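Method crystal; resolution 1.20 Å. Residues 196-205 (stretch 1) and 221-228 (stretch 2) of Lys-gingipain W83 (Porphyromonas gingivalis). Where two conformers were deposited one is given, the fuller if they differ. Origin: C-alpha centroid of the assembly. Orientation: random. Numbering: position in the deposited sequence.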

# COMPACT_ATOMS: atom_id res chain seq x y z
N PRO A 196 -30.29 -0.01 8.97
CA PRO A 196 -29.88 1.38 8.71
C PRO A 196 -28.37 1.59 8.78
O PRO A 196 -27.68 1.09 9.68
CB PRO A 196 -30.59 2.17 9.81
CG PRO A 196 -30.64 1.21 10.95
CD PRO A 196 -30.93 -0.14 10.31
N TYR A 197 -27.89 2.36 7.84
CA TYR A 197 -26.47 2.76 7.79
C TYR A 197 -26.19 4.08 8.48
O TYR A 197 -25.03 4.53 8.49
CB TYR A 197 -26.02 2.85 6.33
CG TYR A 197 -26.02 1.51 5.62
CD1 TYR A 197 -25.03 0.57 5.89
CD2 TYR A 197 -27.01 1.20 4.70
CE1 TYR A 197 -25.01 -0.66 5.23
CE2 TYR A 197 -26.99 -0.02 4.01
CZ TYR A 197 -25.99 -0.95 4.30
OH TYR A 197 -26.00 -2.14 3.62
N THR A 198 -27.23 4.72 8.99
CA THR A 198 -27.14 6.04 9.58
C THR A 198 -25.94 6.21 10.50
O THR A 198 -25.73 5.37 11.40
CB THR A 198 -28.40 6.29 10.39
OG1 THR A 198 -29.53 5.89 9.61
CG2 THR A 198 -28.51 7.73 10.80
N GLY A 199 -25.14 7.23 10.22
CA GLY A 199 -24.00 7.59 11.04
C GLY A 199 -22.74 6.78 10.79
O GLY A 199 -21.73 7.01 11.46
N CYS A 200 -22.75 5.89 9.80
CA CYS A 200 -21.60 5.00 9.63
C CYS A 200 -20.30 5.72 9.29
O CYS A 200 -19.24 5.20 9.61
CB CYS A 200 -21.88 3.91 8.59
SG CYS A 200 -22.22 4.54 6.92
N TYR A 201 -20.34 6.88 8.64
CA TYR A 201 -19.09 7.57 8.27
C TYR A 201 -18.60 8.54 9.35
O TYR A 201 -17.50 9.07 9.21
CB TYR A 201 -19.23 8.25 6.91
CG TYR A 201 -19.48 7.23 5.81
CD1 TYR A 201 -18.57 6.19 5.56
CD2 TYR A 201 -20.62 7.30 5.00
CE1 TYR A 201 -18.76 5.28 4.54
CE2 TYR A 201 -20.84 6.38 3.99
CZ TYR A 201 -19.90 5.37 3.77
OH TYR A 201 -20.07 4.45 2.76
N SER A 202 -19.34 8.69 10.45
CA SER A 202 -18.85 9.51 11.57
C SER A 202 -17.51 9.00 12.07
O SER A 202 -16.64 9.77 12.52
CB SER A 202 -19.84 9.45 12.73
OG SER A 202 -20.95 10.26 12.39
N HIS A 203 -17.33 7.68 12.01
CA HIS A 203 -16.13 7.03 12.54
C HIS A 203 -14.87 7.41 11.74
O HIS A 203 -13.77 7.35 12.29
CB HIS A 203 -16.33 5.50 12.55
CG HIS A 203 -17.63 5.11 13.19
ND1 HIS A 203 -17.92 5.40 14.51
CD2 HIS A 203 -18.69 4.47 12.66
CE1 HIS A 203 -19.14 4.93 14.73
NE2 HIS A 203 -19.64 4.36 13.64
N LEU A 204 -15.04 7.85 10.48
CA LEU A 204 -13.86 8.33 9.76
C LEU A 204 -13.32 9.61 10.35
O LEU A 204 -12.12 9.85 10.29
CB LEU A 204 -14.24 8.63 8.30
CG LEU A 204 -14.71 7.42 7.45
CD1 LEU A 204 -14.99 7.89 6.05
CD2 LEU A 204 -13.64 6.30 7.43
N ASN A 205 -14.19 10.39 11.00
CA ASN A 205 -13.78 11.63 11.66
C ASN A 205 -13.15 11.35 13.00
O ASN A 205 -12.12 11.94 13.34
CB ASN A 205 -14.99 12.53 11.86
CG ASN A 205 -15.52 13.09 10.60
OD1 ASN A 205 -14.77 13.50 9.70
ND2 ASN A 205 -16.84 13.13 10.49
N ALA A 221 -17.74 8.45 -5.45
CA ALA A 221 -18.43 8.11 -4.22
C ALA A 221 -18.41 6.63 -3.94
O ALA A 221 -18.47 5.79 -4.85
CB ALA A 221 -19.92 8.55 -4.26
N TRP A 222 -18.47 6.30 -2.65
CA TRP A 222 -19.04 5.04 -2.17
C TRP A 222 -20.55 5.32 -2.22
O TRP A 222 -21.01 6.29 -1.60
CB TRP A 222 -18.55 4.67 -0.77
CG TRP A 222 -17.10 4.30 -0.75
CD1 TRP A 222 -16.30 3.97 -1.80
CD2 TRP A 222 -16.33 4.07 0.43
NE1 TRP A 222 -15.06 3.58 -1.35
CE2 TRP A 222 -15.05 3.63 0.02
CE3 TRP A 222 -16.58 4.22 1.81
CZ2 TRP A 222 -14.05 3.24 0.94
CZ3 TRP A 222 -15.57 3.90 2.71
CH2 TRP A 222 -14.32 3.42 2.27
N ALA A 223 -21.33 4.56 -2.98
CA ALA A 223 -22.66 5.04 -3.35
C ALA A 223 -23.76 4.84 -2.32
O ALA A 223 -24.69 5.66 -2.29
CB ALA A 223 -23.09 4.42 -4.67
N ASP A 224 -23.72 3.76 -1.55
CA ASP A 224 -24.85 3.53 -0.60
C ASP A 224 -24.42 2.51 0.45
O ASP A 224 -24.31 1.31 0.14
CB ASP A 224 -26.08 2.99 -1.37
CG ASP A 224 -27.31 2.91 -0.52
OD1 ASP A 224 -27.21 3.06 0.70
OD2 ASP A 224 -28.41 2.64 -1.08
N PRO A 225 -24.13 2.95 1.67
CA PRO A 225 -24.34 4.31 2.17
C PRO A 225 -23.41 5.31 1.49
O PRO A 225 -22.24 5.02 1.21
CB PRO A 225 -24.03 4.20 3.67
CG PRO A 225 -23.14 2.97 3.79
CD PRO A 225 -23.72 2.04 2.74
N LEU A 226 -23.93 6.50 1.22
CA LEU A 226 -23.26 7.47 0.41
C LEU A 226 -22.16 8.23 1.14
O LEU A 226 -22.35 8.83 2.21
CB LEU A 226 -24.32 8.48 -0.09
CG LEU A 226 -23.81 9.60 -1.03
CD1 LEU A 226 -23.35 9.01 -2.39
CD2 LEU A 226 -24.91 10.64 -1.28
N LEU A 227 -20.98 8.26 0.48
CA LEU A 227 -19.84 9.09 0.91
C LEU A 227 -19.27 9.68 -0.34
O LEU A 227 -18.68 8.97 -1.16
CB LEU A 227 -18.80 8.26 1.65
CG LEU A 227 -17.58 9.01 2.17
CD1 LEU A 227 -17.95 10.05 3.24
CD2 LEU A 227 -16.53 8.03 2.70
N THR A 228 -19.47 10.97 -0.53
CA THR A 228 -19.02 11.62 -1.76
C THR A 228 -17.65 12.30 -1.61
O THR A 228 -17.22 12.59 -0.48
CB THR A 228 -20.02 12.70 -2.21
OG1 THR A 228 -19.96 13.74 -1.22
CG2 THR A 228 -21.45 12.16 -2.34

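Pro 225, which follows a cis peptide bond, is held between two tyrosines of the first stretch. Its CD lies over one face of the Tyr 197 ring, 3.6 Å from the centroid and only 9° off the normal, a CH-pi contact in which a ring carbon polarised by the adjacent nitrogen meets the aromatic cloud. The carbonyl of the same proline accepts the one hydrogen bond between the stretches, from Tyr 201 OH to Pro 225 O at 2.7 Å, near the plane of the tyrosine ring. Cys 200 SG adds an apolar contact at 3.6 Å to Pro 225 CG.

Two overlapping turns, type II from Tyr 197 to Cys 200 and type I from Gly 199 to Ser 202, lead into a helix and leave Tyr 197, Cys 200 and Tyr 201 all directed toward the second stretch. That stretch folds back on itself, Trp 222 N donating to Leu 227 O (3.1 Å) and Leu 227 N to Trp 222 O (2.9 Å), and both side chains point toward the first stretch.

Tyr 201 fits against this surface. Leu 227 CB sits over one face of the Tyr 201 ring, 3.8 Å from its centroid, while Tyr 201 OH approaches the edge of the indole at Trp 222 CE3 (3.6 Å). Leu 204 CD1 extends the apolar packing to Leu 227 CD2 at 3.7 Å.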